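Local structure of SusD homolog (Bacteroides thetaiotaomicron VPI-5482, 3IHV) at residues A[35-40]-A[124-129]; A[236-241]-A[427-432]. The protein probably binds glycans at the outer membrane, as a SusD-family protein thought to serve carbohydrate uptake. All coordinates share one frame; numbering follows the deposited sequence.

Contact 1. Residues A[35-40]-A[124-129]; sequences AMYGYY and RGMFYF
The rings of Tyr-37 and Phe-127 are each met at a slant by a selenomethionine methyl from the opposite segment, neither squarely over a face nor at an edge. On Phe-127, CE of Met-36 comes against one side bond of the ring, 3.6 Å from CE1 and 3.8 Å from CD1. On Tyr-37 the visitor is CE of Met-126, which sits by the hydroxyl end of the ring, 3.5 Å from CE2 and 3.4 Å from OH. The exchange is reciprocal: each segment gives one methyl and receives one on an aromatic ring.

The two selenomethionine chains reach their targets differently. Met-126 runs out extended, its CG anti to the backbone N (chi1 -175°), and meets Tyr-37 coming the other way. Met-36 folds instead, bent at chi2 (-76°) and again at chi3 (-69°), which carries CE to the ring; the side chains of Met-36 and Phe-127 cross at about a right angle. Such reach is needed, since the nearest CA atoms, those of Met-36 and Phe-127, are 9.7 Å apart.

No hydrogen bond joins the two segments. The phenol oxygen of Tyr-37 is hydrogen-bonded to Glu-130, one residue beyond 124-129 on the same helix, which probably helps to hold the ring's outer end; Phe-394 meets the ring as well, and Asn-31 touches Met-36, Tyr-37 and Phe-127. All four touching residues are buried. The contact thus fastens the short helix 34-38 to the long helix 107-135 by interlocking methyl-aromatic packing, in the mainly helical, TPR-related core of the SusD fold.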
loop_
_atom_site.group_PDB
_atom_site.type_symbol
_atom_site.label_atom_id
_atom_site.label_comp_id
_atom_site.label_asym_id
_atom_site.label_seq_id
_atom_site.Cartn_x
_atom_site.Cartn_y
_atom_site.Cartn_z
ATOM N N ALA A 35 -4.416 12.734 1.989
ATOM C CA ALA A 35 -2.979 12.773 1.767
ATOM C C ALA A 35 -2.219 11.562 2.297
ATOM O O ALA A 35 -1.013 11.421 2.082
ATOM C CB ALA A 35 -2.390 14.081 2.385
HETATM N N MSE A 36 -2.912 10.713 3.044
HETATM C CA MSE A 36 -2.415 9.442 3.550
HETATM C C MSE A 36 -3.111 8.338 2.727
HETATM O O MSE A 36 -3.039 8.383 1.496
HETATM C CB MSE A 36 -2.668 9.337 5.060
HETATM C CG MSE A 36 -1.962 10.406 5.856
HETATM SE SE MSE A 36 -0.055 10.088 6.045
HETATM C CE MSE A 36 -0.111 8.514 7.220
ATOM N N TYR A 37 -3.821 7.390 3.348
ATOM C CA TYR A 37 -4.322 6.238 2.579
ATOM C C TYR A 37 -5.663 6.445 1.895
ATOM O O TYR A 37 -6.124 5.556 1.185
ATOM C CB TYR A 37 -4.252 4.952 3.448
ATOM C CG TYR A 37 -2.829 4.700 3.902
ATOM C CD1 TYR A 37 -1.931 4.117 3.050
ATOM C CD2 TYR A 37 -2.377 5.130 5.152
ATOM C CE1 TYR A 37 -0.597 3.947 3.414
ATOM C CE2 TYR A 37 -1.047 4.943 5.534
ATOM C CZ TYR A 37 -0.174 4.378 4.667
ATOM O OH TYR A 37 1.145 4.233 5.044
ATOM N N GLY A 38 -6.313 7.595 2.107
ATOM C CA GLY A 38 -7.548 7.849 1.403
ATOM C C GLY A 38 -7.313 7.990 -0.104
ATOM O O GLY A 38 -8.219 7.691 -0.898
ATOM N N TYR A 39 -6.093 8.396 -0.493
ATOM C CA TYR A 39 -5.775 8.667 -1.906
ATOM C C TYR A 39 -4.307 8.713 -2.249
ATOM O O TYR A 39 -3.849 7.946 -3.098
ATOM C CB TYR A 39 -6.490 9.968 -2.309
ATOM C CG TYR A 39 -6.298 10.472 -3.717
ATOM C CD1 TYR A 39 -6.180 9.609 -4.788
ATOM C CD2 TYR A 39 -6.415 11.818 -3.982
ATOM C CE1 TYR A 39 -6.040 10.097 -6.098
ATOM C CE2 TYR A 39 -6.283 12.315 -5.289
ATOM C CZ TYR A 39 -6.063 11.440 -6.322
ATOM O OH TYR A 39 -5.950 11.936 -7.587
ATOM N N TYR A 40 -3.504 9.566 -1.610
ATOM C CA TYR A 40 -2.137 9.700 -2.110
ATOM C C TYR A 40 -1.226 8.496 -1.873
ATOM O O TYR A 40 -0.566 8.006 -2.795
ATOM C CB TYR A 40 -1.441 10.983 -1.611
ATOM C CG TYR A 40 -2.157 12.307 -1.851
ATOM C CD1 TYR A 40 -3.213 12.440 -2.722
ATOM C CD2 TYR A 40 -1.667 13.459 -1.263
ATOM C CE1 TYR A 40 -3.824 13.688 -2.919
ATOM C CE2 TYR A 40 -2.271 14.659 -1.412
ATOM C CZ TYR A 40 -3.351 14.787 -2.249
ATOM O OH TYR A 40 -3.957 16.000 -2.412
ATOM N N ARG A 124 4.087 5.066 14.497
ATOM C CA ARG A 124 5.223 5.959 14.278
ATOM C C ARG A 124 6.280 5.325 13.340
ATOM O O ARG A 124 6.786 5.961 12.400
ATOM C CB ARG A 124 5.825 6.383 15.607
ATOM C CG ARG A 124 6.938 7.411 15.443
ATOM C CD ARG A 124 7.371 8.024 16.772
ATOM N NE ARG A 124 8.010 7.038 17.625
ATOM C CZ ARG A 124 8.390 7.249 18.873
ATOM N NH1 ARG A 124 8.180 8.421 19.458
ATOM N NH2 ARG A 124 8.984 6.288 19.558
ATOM N N GLY A 125 6.528 4.037 13.528
ATOM C CA GLY A 125 7.440 3.284 12.645
ATOM C C GLY A 125 6.919 3.251 11.208
ATOM O O GLY A 125 7.683 3.446 10.255
HETATM N N MSE A 126 5.608 3.032 11.068
HETATM C CA MSE A 126 4.945 3.004 9.769
HETATM C C MSE A 126 5.077 4.390 9.088
HETATM O O MSE A 126 5.394 4.467 7.896
HETATM C CB MSE A 126 3.473 2.603 9.940
HETATM C CG MSE A 126 2.744 2.443 8.637
HETATM SE SE MSE A 126 0.976 1.729 9.074
HETATM C CE MSE A 126 -0.060 2.256 7.502
ATOM N N PHE A 127 4.850 5.469 9.844
ATOM C CA PHE A 127 4.941 6.829 9.282
ATOM C C PHE A 127 6.379 7.139 8.854
ATOM O O PHE A 127 6.617 7.621 7.735
ATOM C CB PHE A 127 4.477 7.899 10.263
ATOM C CG PHE A 127 3.059 7.731 10.746
ATOM C CD1 PHE A 127 2.072 7.145 9.960
ATOM C CD2 PHE A 127 2.718 8.152 12.009
ATOM C CE1 PHE A 127 0.764 7.022 10.434
ATOM C CE2 PHE A 127 1.442 8.020 12.462
ATOM C CZ PHE A 127 0.476 7.457 11.694
ATOM N N TYR A 128 7.343 6.816 9.703
ATOM C CA TYR A 128 8.755 7.007 9.333
ATOM C C TYR A 128 9.181 6.131 8.183
ATOM O O TYR A 128 10.048 6.533 7.399
ATOM C CB TYR A 128 9.728 6.847 10.489
ATOM C CG TYR A 128 9.862 8.088 11.326
ATOM C CD1 TYR A 128 10.538 9.187 10.863
ATOM C CD2 TYR A 128 9.292 8.154 12.588
ATOM C CE1 TYR A 128 10.653 10.334 11.620
ATOM C CE2 TYR A 128 9.408 9.292 13.350
ATOM C CZ TYR A 128 10.089 10.360 12.870
ATOM O OH TYR A 128 10.182 11.480 13.654
ATOM N N PHE A 129 8.601 4.929 8.069
ATOM C CA PHE A 129 8.937 4.059 6.952
ATOM C C PHE A 129 8.520 4.716 5.654
ATOM O O PHE A 129 9.277 4.708 4.695
ATOM C CB PHE A 129 8.247 2.690 7.113
ATOM C CG PHE A 129 8.561 1.698 6.000
ATOM C CD1 PHE A 129 9.854 1.526 5.540
ATOM C CD2 PHE A 129 7.590 0.896 5.482
ATOM C CE1 PHE A 129 10.161 0.630 4.552
ATOM C CE2 PHE A 129 7.909 -0.035 4.477
ATOM C CZ PHE A 129 9.204 -0.169 4.046
#

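Contact 2. Residues A[236-241]-A[427-432]; sequences HGLLKD and RRRGYG
Arg-429 lays its guanidinium alongside Leu-238 and turns an edge to the backbone of Leu-239. CB of Leu-238 lies over one face, toward the rim, 3.7 Å from NH1, while CD2 of the same leucine approaches NH2 at 3.8 Å. Near the plane of the group, NH1 donates to Leu-239 O across 2.9 Å; the acceptor is tilted 16° from the guanidinium plane, and the donor arrives on a carbonyl lone pair. The arginine gets there by folding: CG stands anti to the backbone N (chi1 -167°), and bends at chi2 (-87°) and chi3 bring the end group alongside the loop.

Glu-258 joins the network, its OE1 accepting from Leu-239 N and forming a salt bridge with NH1. This shared acceptor probably helps Leu-239 N and Arg-429 NH1, two donors 3.3 Å apart, to sit side by side. Glu-462 holds NH2, so the positive charge is probably well balanced although Arg-396 is near. A leucine in place of Arg-429 would probably leave Leu-239 O and both carboxylates without this donor.

Beside the side chain, one water donates to Lys-240 O (2.7 Å) and Arg-429 O (2.8 Å), tying backbone to backbone. Asn-433 also bonds Lys-240 O. The loop between helices 219-232 and 242-250 is thereby anchored to the C-terminal end of helix 417-430, which closes in a Schellman motif with Gly-432, at positive phi, as its C-prime residue.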
loop_
_atom_site.group_PDB
_atom_site.type_symbol
_atom_site.label_atom_id
_atom_site.label_comp_id
_atom_site.label_asym_id
_atom_site.label_seq_id
_atom_site.Cartn_x
_atom_site.Cartn_y
_atom_site.Cartn_z
ATOM N N HIS A 236 -1.402 -16.808 11.786
ATOM C CA HIS A 236 -1.970 -16.138 10.636
ATOM C C HIS A 236 -1.968 -17.089 9.430
ATOM O O HIS A 236 -1.346 -18.154 9.472
ATOM C CB HIS A 236 -1.250 -14.802 10.360
ATOM C CG HIS A 236 -1.549 -13.757 11.381
ATOM N ND1 HIS A 236 -2.683 -12.983 11.348
ATOM C CD2 HIS A 236 -0.896 -13.420 12.526
ATOM C CE1 HIS A 236 -2.712 -12.204 12.420
ATOM N NE2 HIS A 236 -1.634 -12.439 13.141
ATOM N N GLY A 237 -2.698 -16.712 8.393
ATOM C CA GLY A 237 -2.772 -17.553 7.197
ATOM C C GLY A 237 -3.360 -16.824 6.025
ATOM O O GLY A 237 -3.606 -15.610 6.081
ATOM N N LEU A 238 -3.589 -17.590 4.956
ATOM C CA LEU A 238 -4.224 -17.092 3.754
ATOM C C LEU A 238 -5.688 -17.475 3.762
ATOM O O LEU A 238 -6.060 -18.633 4.128
ATOM C CB LEU A 238 -3.559 -17.687 2.500
ATOM C CG LEU A 238 -2.061 -17.415 2.339
ATOM C CD1 LEU A 238 -1.434 -18.189 1.144
ATOM C CD2 LEU A 238 -1.848 -15.890 2.226
ATOM N N LEU A 239 -6.529 -16.532 3.369
ATOM C CA LEU A 239 -7.924 -16.830 3.199
ATOM C C LEU A 239 -7.999 -17.895 2.117
ATOM O O LEU A 239 -7.233 -17.856 1.125
ATOM C CB LEU A 239 -8.766 -15.609 2.808
ATOM C CG LEU A 239 -8.778 -14.445 3.794
ATOM C CD1 LEU A 239 -9.841 -13.410 3.395
ATOM C CD2 LEU A 239 -9.026 -14.960 5.241
ATOM N N LYS A 240 -8.930 -18.824 2.307
ATOM C CA LYS A 240 -9.088 -19.928 1.338
ATOM C C LYS A 240 -9.335 -19.394 -0.075
ATOM O O LYS A 240 -8.678 -19.822 -1.025
ATOM C CB LYS A 240 -10.218 -20.869 1.769
ATOM C CG LYS A 240 -10.479 -21.995 0.774
ATOM C CD LYS A 240 -11.609 -22.934 1.265
ATOM C CE LYS A 240 -12.003 -23.889 0.164
ATOM N NZ LYS A 240 -12.955 -24.967 0.607
ATOM N N ASP A 241 -10.278 -18.446 -0.173
ATOM C CA ASP A 241 -10.682 -17.868 -1.441
ATOM C C ASP A 241 -10.137 -16.458 -1.656
ATOM O O ASP A 241 -10.429 -15.551 -0.894
ATOM C CB ASP A 241 -12.190 -17.836 -1.526
ATOM C CG ASP A 241 -12.792 -19.206 -1.472
ATOM O OD1 ASP A 241 -12.290 -20.118 -2.157
ATOM O OD2 ASP A 241 -13.805 -19.362 -0.758
ATOM N N ARG A 427 1.003 -19.366 -4.308
ATOM C CA ARG A 427 0.613 -19.857 -5.639
ATOM C C ARG A 427 -0.599 -20.809 -5.553
ATOM O O ARG A 427 -1.528 -20.739 -6.363
ATOM C CB ARG A 427 1.757 -20.658 -6.264
ATOM C CG ARG A 427 3.113 -19.985 -6.417
ATOM C CD ARG A 427 3.309 -19.295 -7.647
ATOM N NE ARG A 427 3.056 -20.136 -8.834
ATOM C CZ ARG A 427 2.680 -19.613 -9.997
ATOM N NH1 ARG A 427 2.584 -18.287 -10.129
ATOM N NH2 ARG A 427 2.380 -20.398 -11.022
ATOM N N ARG A 428 -0.595 -21.704 -4.574
ATOM C CA ARG A 428 -1.699 -22.647 -4.444
ATOM C C ARG A 428 -3.019 -21.925 -4.189
ATOM O O ARG A 428 -4.048 -22.223 -4.777
ATOM C CB ARG A 428 -1.379 -23.646 -3.324
ATOM C CG ARG A 428 -0.245 -24.587 -3.747
ATOM C CD ARG A 428 0.275 -25.408 -2.602
ATOM N NE ARG A 428 1.338 -26.293 -3.017
ATOM C CZ ARG A 428 1.891 -27.230 -2.243
ATOM N NH1 ARG A 428 1.485 -27.409 -0.986
ATOM N NH2 ARG A 428 2.863 -28.002 -2.728
ATOM N N ARG A 429 -3.000 -20.971 -3.265
ATOM C CA ARG A 429 -4.222 -20.238 -2.993
ATOM C C ARG A 429 -4.643 -19.494 -4.282
ATOM O O ARG A 429 -5.846 -19.436 -4.606
ATOM C CB ARG A 429 -4.003 -19.285 -1.804
ATOM C CG ARG A 429 -5.251 -18.688 -1.215
ATOM C CD ARG A 429 -5.693 -17.420 -1.913
ATOM N NE ARG A 429 -4.773 -16.335 -1.704
ATOM C CZ ARG A 429 -4.788 -15.487 -0.680
ATOM N NH1 ARG A 429 -5.690 -15.597 0.303
ATOM N NH2 ARG A 429 -3.904 -14.506 -0.643
ATOM N N GLY A 430 -3.659 -18.917 -4.974
ATOM C CA GLY A 430 -3.898 -18.148 -6.204
ATOM C C GLY A 430 -4.449 -18.967 -7.355
ATOM O O GLY A 430 -5.065 -18.412 -8.277
ATOM N N TYR A 431 -4.259 -20.289 -7.299
ATOM C CA TYR A 431 -4.827 -21.216 -8.278
ATOM C C TYR A 431 -6.086 -21.921 -7.771
ATOM O O TYR A 431 -6.558 -22.903 -8.374
ATOM C CB TYR A 431 -3.765 -22.211 -8.727
ATOM C CG TYR A 431 -2.828 -21.634 -9.786
ATOM C CD1 TYR A 431 -1.961 -20.592 -9.503
ATOM C CD2 TYR A 431 -2.806 -22.163 -11.082
ATOM C CE1 TYR A 431 -1.115 -20.060 -10.483
ATOM C CE2 TYR A 431 -1.975 -21.645 -12.050
ATOM C CZ TYR A 431 -1.130 -20.604 -11.752
ATOM O OH TYR A 431 -0.288 -20.094 -12.710
ATOM N N GLY A 432 -6.628 -21.438 -6.655
ATOM C CA GLY A 432 -7.860 -22.005 -6.094
ATOM C C GLY A 432 -7.668 -23.315 -5.347
ATOM O O GLY A 432 -8.588 -24.132 -5.262
HETATM O O HOH W 1 -8.400 -18.977 -3.611
#

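How the contacts relate
Contact 1 and contact 2 illustrate two ways of holding one helical chain together: apolar packing nearer the centre, and an arginine network farther out. Their centres are 28 Å apart and their nearest atoms about 15 Å, and they follow one another in series along the chain. A small sheet offers an indirect connection. Strand 392-396 carries Phe-394, which meets Tyr-37 of contact 1, and Arg-396, which lies near Arg-429 of contact 2; its partner strand, 259-263, directly follows Glu-258. The Tyr-37 side chain is about 12 Å from a bound sodium ion, and the Met-126 side chain about 5 Å from a 1,2-ethanediol, probably a crystallisation additive.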